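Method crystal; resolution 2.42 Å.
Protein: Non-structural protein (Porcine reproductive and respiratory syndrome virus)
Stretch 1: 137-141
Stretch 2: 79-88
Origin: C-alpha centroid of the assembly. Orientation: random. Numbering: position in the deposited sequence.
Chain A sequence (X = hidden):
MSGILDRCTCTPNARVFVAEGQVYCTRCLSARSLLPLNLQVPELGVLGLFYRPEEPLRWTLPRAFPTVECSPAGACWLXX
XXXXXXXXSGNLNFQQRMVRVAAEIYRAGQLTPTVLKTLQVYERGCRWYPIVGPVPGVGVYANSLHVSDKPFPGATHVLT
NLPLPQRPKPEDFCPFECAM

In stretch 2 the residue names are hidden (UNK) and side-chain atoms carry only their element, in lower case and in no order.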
# COMPACT_ATOMS: atom_id res chain seq x y z
N GLY A 137 -3.23 -3.74 -1.02
CA GLY A 137 -2.10 -3.31 -0.23
C GLY A 137 -0.73 -3.43 -0.85
O GLY A 137 -0.58 -3.64 -2.04
N VAL A 138 0.28 -3.30 0.01
CA VAL A 138 1.67 -3.35 -0.39
C VAL A 138 2.19 -4.77 -0.64
O VAL A 138 1.75 -5.73 -0.01
CB VAL A 138 2.56 -2.70 0.67
CG1 VAL A 138 2.19 -1.23 0.82
CG2 VAL A 138 2.38 -3.42 1.99
N GLY A 139 3.14 -4.88 -1.56
CA GLY A 139 3.70 -6.18 -1.86
C GLY A 139 4.81 -6.12 -2.88
O GLY A 139 5.10 -5.08 -3.46
N VAL A 140 5.47 -7.25 -3.06
CA VAL A 140 6.53 -7.33 -4.04
C VAL A 140 6.08 -8.36 -5.06
O VAL A 140 5.85 -9.51 -4.73
CB VAL A 140 7.86 -7.79 -3.39
CG1 VAL A 140 8.97 -7.82 -4.43
CG2 VAL A 140 8.24 -6.85 -2.26
N TYR A 141 5.90 -7.90 -6.29
CA TYR A 141 5.48 -8.78 -7.37
C TYR A 141 6.75 -9.22 -8.05
O TYR A 141 7.70 -8.45 -8.12
CB TYR A 141 4.57 -8.02 -8.33
CG TYR A 141 3.26 -7.69 -7.67
CD1 TYR A 141 2.13 -8.47 -7.90
CD2 TYR A 141 3.17 -6.64 -6.74
CE1 TYR A 141 0.94 -8.22 -7.22
CE2 TYR A 141 1.98 -6.39 -6.06
CZ TYR A 141 0.87 -7.19 -6.30
OH TYR A 141 -0.30 -6.97 -5.61
N UNK A 79 12.61 -0.91 -6.17
CA UNK A 79 11.17 -0.92 -6.02
C UNK A 79 10.70 -1.87 -4.91
O UNK A 79 9.56 -1.80 -4.46
c UNK A 79 10.55 -1.32 -7.36
o UNK A 79 9.17 -1.55 -7.26
N UNK A 80 11.58 -2.77 -4.45
CA UNK A 80 11.21 -3.72 -3.40
C UNK A 80 11.58 -3.25 -1.99
O UNK A 80 11.12 -3.83 -1.00
c UNK A 80 11.84 -5.07 -3.68
N UNK A 81 12.40 -2.20 -1.90
CA UNK A 81 12.83 -1.68 -0.61
C UNK A 81 11.70 -1.30 0.36
O UNK A 81 11.66 -1.78 1.50
c UNK A 81 14.29 0.01 0.57
c UNK A 81 15.00 -0.91 -1.65
c UNK A 81 13.80 -0.48 -0.79
c UNK A 81 16.12 0.07 -1.69
N UNK A 82 10.77 -0.46 -0.09
CA UNK A 82 9.66 -0.05 0.76
C UNK A 82 8.72 -1.19 1.18
O UNK A 82 8.43 -1.34 2.36
c UNK A 82 6.81 2.61 2.89
c UNK A 82 6.39 1.16 0.56
c UNK A 82 8.85 1.06 0.08
c UNK A 82 5.31 1.51 1.38
c UNK A 82 7.88 2.26 2.07
c UNK A 82 5.53 2.24 2.54
c UNK A 82 7.68 1.53 0.90
N UNK A 83 8.22 -1.99 0.22
CA UNK A 83 7.32 -3.09 0.59
C UNK A 83 7.92 -4.07 1.61
O UNK A 83 7.24 -4.50 2.55
c UNK A 83 7.08 -2.63 -1.68
c UNK A 83 7.02 -3.76 -0.74
c UNK A 83 8.30 -1.88 -1.24
N UNK A 84 9.19 -4.44 1.42
CA UNK A 84 9.84 -5.36 2.34
C UNK A 84 9.97 -4.72 3.72
O UNK A 84 9.77 -5.38 4.74
c UNK A 84 11.99 -6.51 2.94
c UNK A 84 12.42 -6.90 -0.13
c UNK A 84 11.25 -5.78 1.84
c UNK A 84 11.12 -6.67 0.60
N UNK A 85 10.29 -3.44 3.76
CA UNK A 85 10.42 -2.75 5.03
C UNK A 85 9.07 -2.59 5.73
O UNK A 85 8.97 -2.81 6.94
c UNK A 85 11.07 -1.39 4.83
N UNK A 86 8.02 -2.23 4.99
CA UNK A 86 6.72 -2.06 5.63
C UNK A 86 6.12 -3.34 6.17
O UNK A 86 5.56 -3.35 7.27
c UNK A 86 4.74 0.47 5.95
c UNK A 86 5.69 -1.45 4.68
c UNK A 86 4.79 0.07 8.40
n UNK A 86 5.62 -0.95 8.25
c UNK A 86 4.46 -0.94 5.44
n UNK A 86 4.35 0.74 7.34
n UNK A 86 4.44 0.46 9.62
N UNK A 87 6.21 -4.42 5.40
CA UNK A 87 5.66 -5.71 5.82
C UNK A 87 6.51 -6.36 6.89
O UNK A 87 6.08 -7.30 7.54
s UNK A 87 4.59 -7.19 2.06
c UNK A 87 5.57 -6.64 4.61
c UNK A 87 6.17 -7.30 1.27
c UNK A 87 4.92 -6.02 3.39
N UNK A 88 7.71 -5.83 7.09
CA UNK A 88 8.65 -6.39 8.05
C UNK A 88 8.85 -5.56 9.33
O UNK A 88 9.70 -5.88 10.16
o UNK A 88 9.90 -7.90 6.57
c UNK A 88 10.00 -6.67 7.30
c UNK A 88 11.12 -6.80 8.24

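Position 79 carries one carbon followed by one oxygen and does not touch stretch 1; this is the hydroxymethyl of a serine. The hydroxyl of Ser79 is hydrogen-bonded elsewhere in the structure. At position 80 the side chain is a single carbon, CB, which lies 4.0 Å from Val140 CG1, an apolar contact; a lone carbon makes the residue alanine. CA of Ala80 is 5.9 Å from CA of Val140.

Position 81 has four carbons, forked at the first, with one arm two carbons long, and it points away from stretch 1 without contact. This is the pattern of isoleucine, Ile81. Position 82 shows one carbon and then a ring of six carbons with no further atom on it; a ring carbon meets Val138 CG1 obliquely at 4.2 Å. The residue is hence phenylalanine rather than tyrosine, and the ring atom is CE2. The CA-to-CB bond of Phe82 runs sideways, but the end of the side chain comes nearer; chi1 is t.

At position 83 three carbons close a ring onto the backbone nitrogen, and its CB, pointing toward stretch 1, packs 3.6 Å from Gly139 O and 3.7 Å from Val140 CG2. Only proline closes such a ring, so this is Pro83. Position 84 repeats the four-carbon fork with one longer arm, and one of its carbons reaches Val140 CG2 at 4.1 Å; it is isoleucine, Ile84, and that carbon is CG1. Position 85 has one carbon, too far away to touch stretch 1, and is alanine.

Position 86 bears three carbons, a nitrogen, and a carbon carrying two more nitrogens; it starts toward stretch 1, but its end leads away. The guanidinium makes it arginine, and NH1 and NH2 of Arg86 are hydrogen-bonded to a residue flanking one of the stretches. Position 87 is an unbranched chain of two carbons, a sulfur and a carbon. Its sulfur lies 3.8 Å from Val138 O, its second carbon 3.9 Å from Val138 CG2, and its terminal carbon 4.1 Å from Val140 CG2, which identifies methionine by SD, CG and CE. At position 88 one carbon carries an oxygen and a carbon, out of reach of stretch 1, as in threonine.

No hydrogen bond joins the stretches; the contact rests on apolar packing and buries 324 Å² in total. Within the helix, Arg86 N donates to Phe82 O at 2.8 Å; Pro83 and Met87, four residues apart, both point toward stretch 1. Val138 packs against Phe82 and Met87, whereas Val140 spans Ala80, Pro83, Ile84 and Met87, so that Met87 touches both valines.

Stretch 2 79-88: SAIFPIARMT
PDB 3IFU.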